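Local coordinates for protein exopolygalacturonase (PDB 2UVF) that hydrolyses pectin-derived polygalacturonic acid from the chain end, probably releasing digalacturonic acid, as a family 28 glycoside hydrolase built on a parallel beta-helix, at residues 442-445 against 446-450; 467-470 against 471-475; 391-394 against 395-398. All coordinates share one frame; numbering follows the deposited sequence.

Interaction 1: residues 442-445 against 446-450; sequences SHTG and AWIED. With ADA (alpha-D-galactopyranuronic acid), chain C; ADA (alpha-D-galactopyranuronic acid), chain B.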
loop_
_atom_site.group_PDB
_atom_site.type_symbol
_atom_site.label_atom_id
_atom_site.label_comp_id
_atom_site.label_asym_id
_atom_site.label_seq_id
_atom_site.Cartn_x
_atom_site.Cartn_y
_atom_site.Cartn_z
ATOM N N SER A 442 3.211 -13.524 0.445
ATOM C CA SER A 442 2.838 -14.934 0.089
ATOM C C SER A 442 3.347 -15.309 -1.297
ATOM O O SER A 442 4.025 -16.319 -1.442
ATOM C CB SER A 442 1.363 -15.288 0.253
ATOM O OG SER A 442 0.998 -16.325 -0.651
ATOM N N HIS A 443 3.033 -14.481 -2.291
ATOM C CA HIS A 443 3.693 -14.547 -3.608
ATOM C C HIS A 443 5.116 -13.980 -3.485
ATOM O O HIS A 443 5.325 -12.791 -3.690
ATOM C CB HIS A 443 2.895 -13.774 -4.686
ATOM C CG HIS A 443 1.570 -14.389 -5.040
ATOM N ND1 HIS A 443 0.776 -13.879 -6.060
ATOM C CD2 HIS A 443 0.910 -15.478 -4.535
ATOM C CE1 HIS A 443 -0.319 -14.618 -6.159
ATOM N NE2 HIS A 443 -0.263 -15.596 -5.246
ATOM N N THR A 444 6.080 -14.829 -3.128
ATOM C CA THR A 444 7.470 -14.377 -2.901
ATOM C C THR A 444 8.501 -14.872 -3.939
ATOM O O THR A 444 9.719 -14.687 -3.760
ATOM C CB THR A 444 7.957 -14.723 -1.480
ATOM O OG1 THR A 444 7.796 -16.125 -1.255
ATOM C CG2 THR A 444 7.163 -13.952 -0.427
ATOM N N GLY A 445 7.993 -15.465 -5.023
ATOM C CA GLY A 445 8.783 -16.041 -6.124
ATOM C C GLY A 445 10.072 -15.380 -6.585
ATOM O O GLY A 445 11.145 -15.944 -6.416
ATOM N N ALA A 446 9.983 -14.207 -7.198
ATOM C CA ALA A 446 11.185 -13.526 -7.704
ATOM C C ALA A 446 11.967 -12.744 -6.632
ATOM O O ALA A 446 12.944 -12.057 -6.951
ATOM C CB ALA A 446 10.843 -12.614 -8.894
ATOM N N TRP A 447 11.555 -12.876 -5.371
ATOM C CA TRP A 447 12.118 -12.121 -4.235
ATOM C C TRP A 447 11.415 -10.780 -3.988
ATOM O O TRP A 447 11.150 -10.019 -4.912
ATOM C CB TRP A 447 13.649 -11.931 -4.342
ATOM C CG TRP A 447 14.437 -13.190 -4.028
ATOM C CD1 TRP A 447 15.030 -14.035 -4.929
ATOM C CD2 TRP A 447 14.700 -13.752 -2.725
ATOM N NE1 TRP A 447 15.645 -15.079 -4.272
ATOM C CE2 TRP A 447 15.460 -14.931 -2.923
ATOM C CE3 TRP A 447 14.366 -13.376 -1.418
ATOM C CZ2 TRP A 447 15.893 -15.736 -1.860
ATOM C CZ3 TRP A 447 14.799 -14.172 -0.360
ATOM C CH2 TRP A 447 15.555 -15.339 -0.588
ATOM N N ILE A 448 11.101 -10.531 -2.723
ATOM C CA ILE A 448 10.664 -9.215 -2.259
ATOM C C ILE A 448 11.790 -8.639 -1.413
ATOM O O ILE A 448 12.285 -9.298 -0.496
ATOM C CB ILE A 448 9.334 -9.292 -1.438
ATOM C CG1 ILE A 448 8.186 -9.797 -2.330
ATOM C CG2 ILE A 448 9.004 -7.918 -0.803
ATOM C CD1 ILE A 448 7.094 -10.545 -1.607
ATOM N N GLU A 449 12.212 -7.418 -1.713
ATOM C CA GLU A 449 13.433 -6.930 -1.093
ATOM C C GLU A 449 13.559 -5.408 -1.059
ATOM O O GLU A 449 12.945 -4.702 -1.860
ATOM C CB GLU A 449 14.640 -7.533 -1.822
ATOM C CG GLU A 449 14.801 -7.024 -3.253
ATOM C CD GLU A 449 15.739 -7.877 -4.104
ATOM O OE1 GLU A 449 16.158 -8.975 -3.657
ATOM O OE2 GLU A 449 16.038 -7.431 -5.225
ATOM N N ASP A 450 14.396 -4.936 -0.132
ATOM C CA ASP A 450 14.715 -3.520 0.026
ATOM C C ASP A 450 13.463 -2.721 0.360
ATOM O O ASP A 450 13.157 -1.748 -0.320
ATOM C CB ASP A 450 15.393 -2.925 -1.227
ATOM C CG ASP A 450 16.598 -3.746 -1.736
ATOM O OD1 ASP A 450 17.152 -4.615 -1.008
ATOM O OD2 ASP A 450 17.005 -3.477 -2.903
HETATM C C1 ADA C . -2.108 -12.790 -3.521
HETATM C C2 ADA C . -1.053 -11.672 -3.642
HETATM C C3 ADA C . -1.765 -10.414 -4.176
HETATM C C4 ADA C . -2.421 -10.715 -5.560
HETATM C C5 ADA C . -3.415 -11.890 -5.419
HETATM C C6 ADA C . -4.163 -12.382 -6.688
HETATM O O2 ADA C . -0.398 -11.429 -2.381
HETATM O O3 ADA C . -0.866 -9.311 -4.242
HETATM O O4 ADA C . -1.435 -11.012 -6.554
HETATM O O5 ADA C . -2.772 -13.046 -4.802
HETATM O O6B ADA C . -4.162 -13.617 -6.887
HETATM O O6A ADA C . -4.734 -11.543 -7.426
HETATM C C1 ADA B . -5.049 -11.820 0.234
HETATM C C2 ADA B . -5.198 -11.312 -1.215
HETATM C C3 ADA B . -5.450 -12.556 -2.098
HETATM C C4 ADA B . -4.101 -13.291 -2.180
HETATM C C5 ADA B . -3.771 -13.750 -0.748
HETATM C C6 ADA B . -2.391 -14.445 -0.691
HETATM O O1 ADA B . -6.185 -12.611 0.692
HETATM O O2 ADA B . -6.195 -10.325 -1.355
HETATM O O3 ADA B . -6.031 -12.243 -3.388
HETATM O O4 ADA B . -3.089 -12.326 -2.562
HETATM O O5 ADA B . -3.830 -12.625 0.234
HETATM O O6B ADA B . -1.371 -13.719 -0.566
HETATM O O6A ADA B . -2.361 -15.700 -0.766
#

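Interaction 2: residues 467-470 against 471-475; sequences AKST and STIGG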
loop_
_atom_site.group_PDB
_atom_site.type_symbol
_atom_site.label_atom_id
_atom_site.label_comp_id
_atom_site.label_asym_id
_atom_site.label_seq_id
_atom_site.Cartn_x
_atom_site.Cartn_y
_atom_site.Cartn_z
ATOM N N ALA A 467 4.704 -11.413 7.007
ATOM C CA ALA A 467 5.579 -12.054 6.016
ATOM C C ALA A 467 5.147 -13.496 5.902
ATOM O O ALA A 467 5.302 -14.288 6.842
ATOM C CB ALA A 467 7.089 -11.940 6.388
ATOM N N LYS A 468 4.567 -13.816 4.751
ATOM C CA LYS A 468 3.961 -15.128 4.494
ATOM C C LYS A 468 4.522 -15.738 3.219
ATOM O O LYS A 468 4.732 -15.037 2.237
ATOM C CB LYS A 468 2.423 -15.022 4.415
ATOM C CG LYS A 468 1.905 -13.592 4.197
ATOM C CD LYS A 468 0.788 -13.493 3.159
ATOM C CE LYS A 468 -0.602 -13.437 3.753
ATOM N NZ LYS A 468 -1.536 -12.711 2.815
ATOM N N SER A 469 4.784 -17.044 3.250
ATOM C CA SER A 469 5.136 -17.791 2.034
ATOM C C SER A 469 4.823 -19.264 2.233
ATOM O O SER A 469 4.276 -19.640 3.275
ATOM C CB SER A 469 6.611 -17.610 1.675
ATOM O OG SER A 469 6.868 -18.034 0.350
ATOM N N THR A 470 5.109 -20.073 1.208
ATOM C CA THR A 470 5.257 -21.538 1.358
ATOM C C THR A 470 6.539 -21.976 0.650
ATOM O O THR A 470 7.112 -21.215 -0.135
ATOM C CB THR A 470 4.017 -22.383 0.872
ATOM O OG1 THR A 470 3.891 -22.331 -0.556
ATOM C CG2 THR A 470 2.707 -21.913 1.520
ATOM N N SER A 471 6.993 -23.193 0.947
ATOM C CA SER A 471 8.189 -23.763 0.332
ATOM C C SER A 471 8.071 -23.959 -1.187
ATOM O O SER A 471 9.070 -23.834 -1.909
ATOM C CB SER A 471 8.551 -25.091 1.012
ATOM O OG SER A 471 9.729 -25.659 0.464
ATOM N N THR A 472 6.860 -24.253 -1.668
ATOM C CA THR A 472 6.615 -24.406 -3.115
ATOM C C THR A 472 6.689 -23.095 -3.914
ATOM O O THR A 472 7.045 -23.117 -5.096
ATOM C CB THR A 472 5.282 -25.142 -3.441
ATOM O OG1 THR A 472 4.178 -24.506 -2.779
ATOM C CG2 THR A 472 5.355 -26.609 -3.025
ATOM N N ILE A 473 6.368 -21.969 -3.278
ATOM C CA ILE A 473 6.441 -20.653 -3.944
ATOM C C ILE A 473 7.890 -20.213 -4.218
ATOM O O ILE A 473 8.177 -19.543 -5.222
ATOM C CB ILE A 473 5.641 -19.567 -3.174
ATOM C CG1 ILE A 473 4.143 -19.837 -3.318
ATOM C CG2 ILE A 473 5.959 -18.172 -3.716
ATOM C CD1 ILE A 473 3.282 -19.259 -2.237
ATOM N N GLY A 474 8.799 -20.601 -3.332
ATOM C CA GLY A 474 10.205 -20.255 -3.487
ATOM C C GLY A 474 10.442 -18.781 -3.254
ATOM O O GLY A 474 9.545 -18.063 -2.791
ATOM N N GLY A 475 11.648 -18.329 -3.589
ATOM C CA GLY A 475 12.047 -16.947 -3.343
ATOM C C GLY A 475 12.013 -16.615 -1.859
ATOM O O GLY A 475 12.606 -17.322 -1.036
#

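Interaction 3: residues 391-394 against 395-398; sequences VMVF and NNFF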
loop_
_atom_site.group_PDB
_atom_site.type_symbol
_atom_site.label_atom_id
_atom_site.label_comp_id
_atom_site.label_asym_id
_atom_site.label_seq_id
_atom_site.Cartn_x
_atom_site.Cartn_y
_atom_site.Cartn_z
ATOM N N VAL A 391 9.270 2.020 -5.391
ATOM C CA VAL A 391 7.904 2.482 -5.087
ATOM C C VAL A 391 7.810 3.220 -3.722
ATOM O O VAL A 391 8.626 3.047 -2.832
ATOM C CB VAL A 391 6.822 1.343 -5.215
ATOM C CG1 VAL A 391 7.026 0.511 -6.511
ATOM C CG2 VAL A 391 6.809 0.417 -3.995
ATOM N N MET A 392 6.811 4.070 -3.582
ATOM C CA MET A 392 6.737 4.963 -2.430
ATOM C C MET A 392 5.280 5.210 -2.106
ATOM O O MET A 392 4.503 5.454 -3.006
ATOM C CB MET A 392 7.389 6.284 -2.798
ATOM C CG MET A 392 7.817 7.106 -1.646
ATOM S SD MET A 392 8.210 8.754 -2.259
ATOM C CE MET A 392 9.792 8.488 -3.064
ATOM N N VAL A 393 4.921 5.082 -0.829
ATOM C CA VAL A 393 3.585 5.388 -0.346
ATOM C C VAL A 393 3.672 6.255 0.916
ATOM O O VAL A 393 4.201 5.831 1.947
ATOM C CB VAL A 393 2.793 4.087 -0.039
ATOM C CG1 VAL A 393 1.483 4.387 0.680
ATOM C CG2 VAL A 393 2.514 3.295 -1.307
ATOM N N PHE A 394 3.126 7.467 0.840
ATOM C CA PHE A 394 3.082 8.350 1.992
ATOM C C PHE A 394 1.780 9.138 2.066
ATOM O O PHE A 394 1.101 9.317 1.052
ATOM C CB PHE A 394 4.313 9.274 2.030
ATOM C CG PHE A 394 4.394 10.293 0.906
ATOM C CD1 PHE A 394 4.086 11.625 1.149
ATOM C CD2 PHE A 394 4.890 9.938 -0.357
ATOM C CE1 PHE A 394 4.211 12.591 0.151
ATOM C CE2 PHE A 394 5.018 10.896 -1.378
ATOM C CZ PHE A 394 4.671 12.220 -1.123
ATOM N N ASN A 395 1.437 9.564 3.280
ATOM C CA ASN A 395 0.203 10.308 3.574
ATOM C C ASN A 395 -1.106 9.610 3.263
ATOM O O ASN A 395 -2.150 10.250 3.227
ATOM C CB ASN A 395 0.220 11.705 2.931
ATOM C CG ASN A 395 1.338 12.565 3.469
ATOM O OD1 ASN A 395 2.120 12.136 4.348
ATOM N ND2 ASN A 395 1.464 13.772 2.914
ATOM N N ASN A 396 -1.051 8.301 3.068
ATOM C CA ASN A 396 -2.247 7.510 2.761
ATOM C C ASN A 396 -3.067 7.258 4.011
ATOM O O ASN A 396 -2.524 7.127 5.086
ATOM C CB ASN A 396 -1.855 6.165 2.115
ATOM C CG ASN A 396 -1.656 6.241 0.598
ATOM O OD1 ASN A 396 -2.085 5.346 -0.137
ATOM N ND2 ASN A 396 -1.009 7.290 0.126
ATOM N N PHE A 397 -4.383 7.222 3.871
ATOM C CA PHE A 397 -5.259 6.655 4.892
ATOM C C PHE A 397 -5.700 5.262 4.396
ATOM O O PHE A 397 -6.154 5.141 3.273
ATOM C CB PHE A 397 -6.472 7.574 5.125
ATOM C CG PHE A 397 -7.537 7.001 6.055
ATOM C CD1 PHE A 397 -7.537 7.297 7.419
ATOM C CD2 PHE A 397 -8.568 6.207 5.550
ATOM C CE1 PHE A 397 -8.517 6.791 8.254
ATOM C CE2 PHE A 397 -9.551 5.694 6.384
ATOM C CZ PHE A 397 -9.524 5.986 7.734
ATOM N N PHE A 398 -5.544 4.230 5.223
ATOM C CA PHE A 398 -5.937 2.844 4.841
ATOM C C PHE A 398 -7.022 2.319 5.774
ATOM O O PHE A 398 -6.825 2.267 6.976
ATOM C CB PHE A 398 -4.755 1.861 4.852
ATOM C CG PHE A 398 -3.753 2.081 3.762
ATOM C CD1 PHE A 398 -3.893 1.452 2.522
ATOM C CD2 PHE A 398 -2.646 2.899 3.974
ATOM C CE1 PHE A 398 -2.946 1.663 1.502
ATOM C CE2 PHE A 398 -1.707 3.097 2.981
ATOM C CZ PHE A 398 -1.858 2.483 1.743
#

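Interaction 1: residues 442-445 against 446-450
T444 to W447 form a type I beta turn that leads the chain into the strand starting at I448. The closing bond runs from W447 N to T444 O at 3.0 Å, with an N-H...O angle of 149°. An inverse gamma turn centred on H443 runs into it, sharing T444.

Just past the turn, I448 reaches back to T444, the two side chains at about a right angle. Its CD1 lies 3.6 Å from T444 CG2 and 3.5 Å from H443 O. T444 OG1 has its partners in S469 and G474.

H443 is turned to the substrate cleft: CG is anti to the carbonyl carbon (chi1 -68°), and one face of the imidazole meets the chain C galacturonate, C1 standing 3.7 Å above the plane and offset toward the rim. H443 CE1 comes within 3.2 Å of the sugar O5. Next to it, S442 CB lies 3.3 Å from O6B of the chain B sugar.

I448 thus packs behind the backbone of H443, while the hydrogen bond of ND1 to Y233 OH probably limits rotation of the imidazole and keeps one face toward the sugar.

Interaction 2: residues 467-470 against 471-475
T470 and T472, with I473, meet where a strand of the parallel beta-helix passes into the loop that leads to the strand from G476. The first of these strands begins before A467 and includes S469. S471, T472 and I473 have helical backbone angles but lack the regular helical bonds, and they curl the chain back beside T470.

The polar contacts come first. The side chains of T470 and T472 meet at an angle and pair through their OG1 atoms at 3.1 Å; either may be the donor. Each OG1 is the branch lodged between the backbone N and the carbonyl carbon (chi1 70° in T470, 54° in T472), which, with the curl of the backbone, turns the two oxygens toward each other. On the backbone, I473 N makes a weak bond to T470 O at 3.3 Å. Its angle of 133° is well short of straight. S469 OG is bonded to T444, while S471 OG makes a weak hydrogen bond to D503.

The remaining contacts are van der Waals ones between isoleucine carbons and hydroxyl oxygens. The side chain of I473 starts back toward the strand, and its CB sits 4.0 Å from S469 OG. Y510 touches the same isoleucine from a neighbouring loop, and F519 packs on S469.

G474 and G475 then carry positive phi angles, which glycine accommodates readily, as the chain turns toward the next strand. K468, earlier on the strand, belongs to the glycan pocket and touches the galacturonate; its long ion pair with D403 is weak. At the bend itself, the methyl CD1 of I473 lies 3.6 Å from T470 OG1, the same oxygen that meets T472.

Interaction 3: residues 391-394 against 395-398
V393 and N396 meet at about a right angle where the chain turns from one beta-helix strand into the next. V393 CG1, the branch anti to its backbone N (chi1 171°), presses on the amide of N396, 3.6 Å from CG. The same methyl reaches the edge of the F398 ring, near its plane, 4.0 Å from CZ. One hydrogen bond closes the corner: N396 ND2 to F394 O at 3.1 Å, with an N-H...O angle of 140°. The donor stands well above the carbonyl plane, and the oxygen is tilted a little from the amide plane. The F394 ring and the N395 side chain also meet, their flat groups 73° apart.

In the second shell H372 does double duty: its NE2 bonds N396 OD1, fixing the amide's rotation, and its ring stacks on F398. N429 accepts the backbone N-H of N396 on OD1 and donates from ND2 to V393 O.

N395 touches N368 and N428 of the adjoining coils, asparagines that recur at this bend. Strand 391-394 lies between the parallel strands 365-368 and 421-427, and strand 397-399 between 371-373 and 430-431.

Overall arrangement
Interactions 1 and 2 are neighbours, with centres 8 Å apart, on loops that follow the paired parallel strands 438-441 and 466-470 of the beta-helix. T444 OG1 probably hydrogen-bonds S469 OG at 2.7 Å and G474 O at 3.0 Å, so one hydroxyl ties the loop bearing S442 and H443 to both arms of the bend at 467-475. I473 packs against the same loop, its CG2 3.4 Å from T444 N. From these two contacts S442, H443 and K468 reach the bound galacturonates. Interaction 3 lies farther off, on an earlier coil: its centre is 20 Å from interaction 1 and 26 Å from interaction 2, and the F398 side chain is about 13 Å from the sugar.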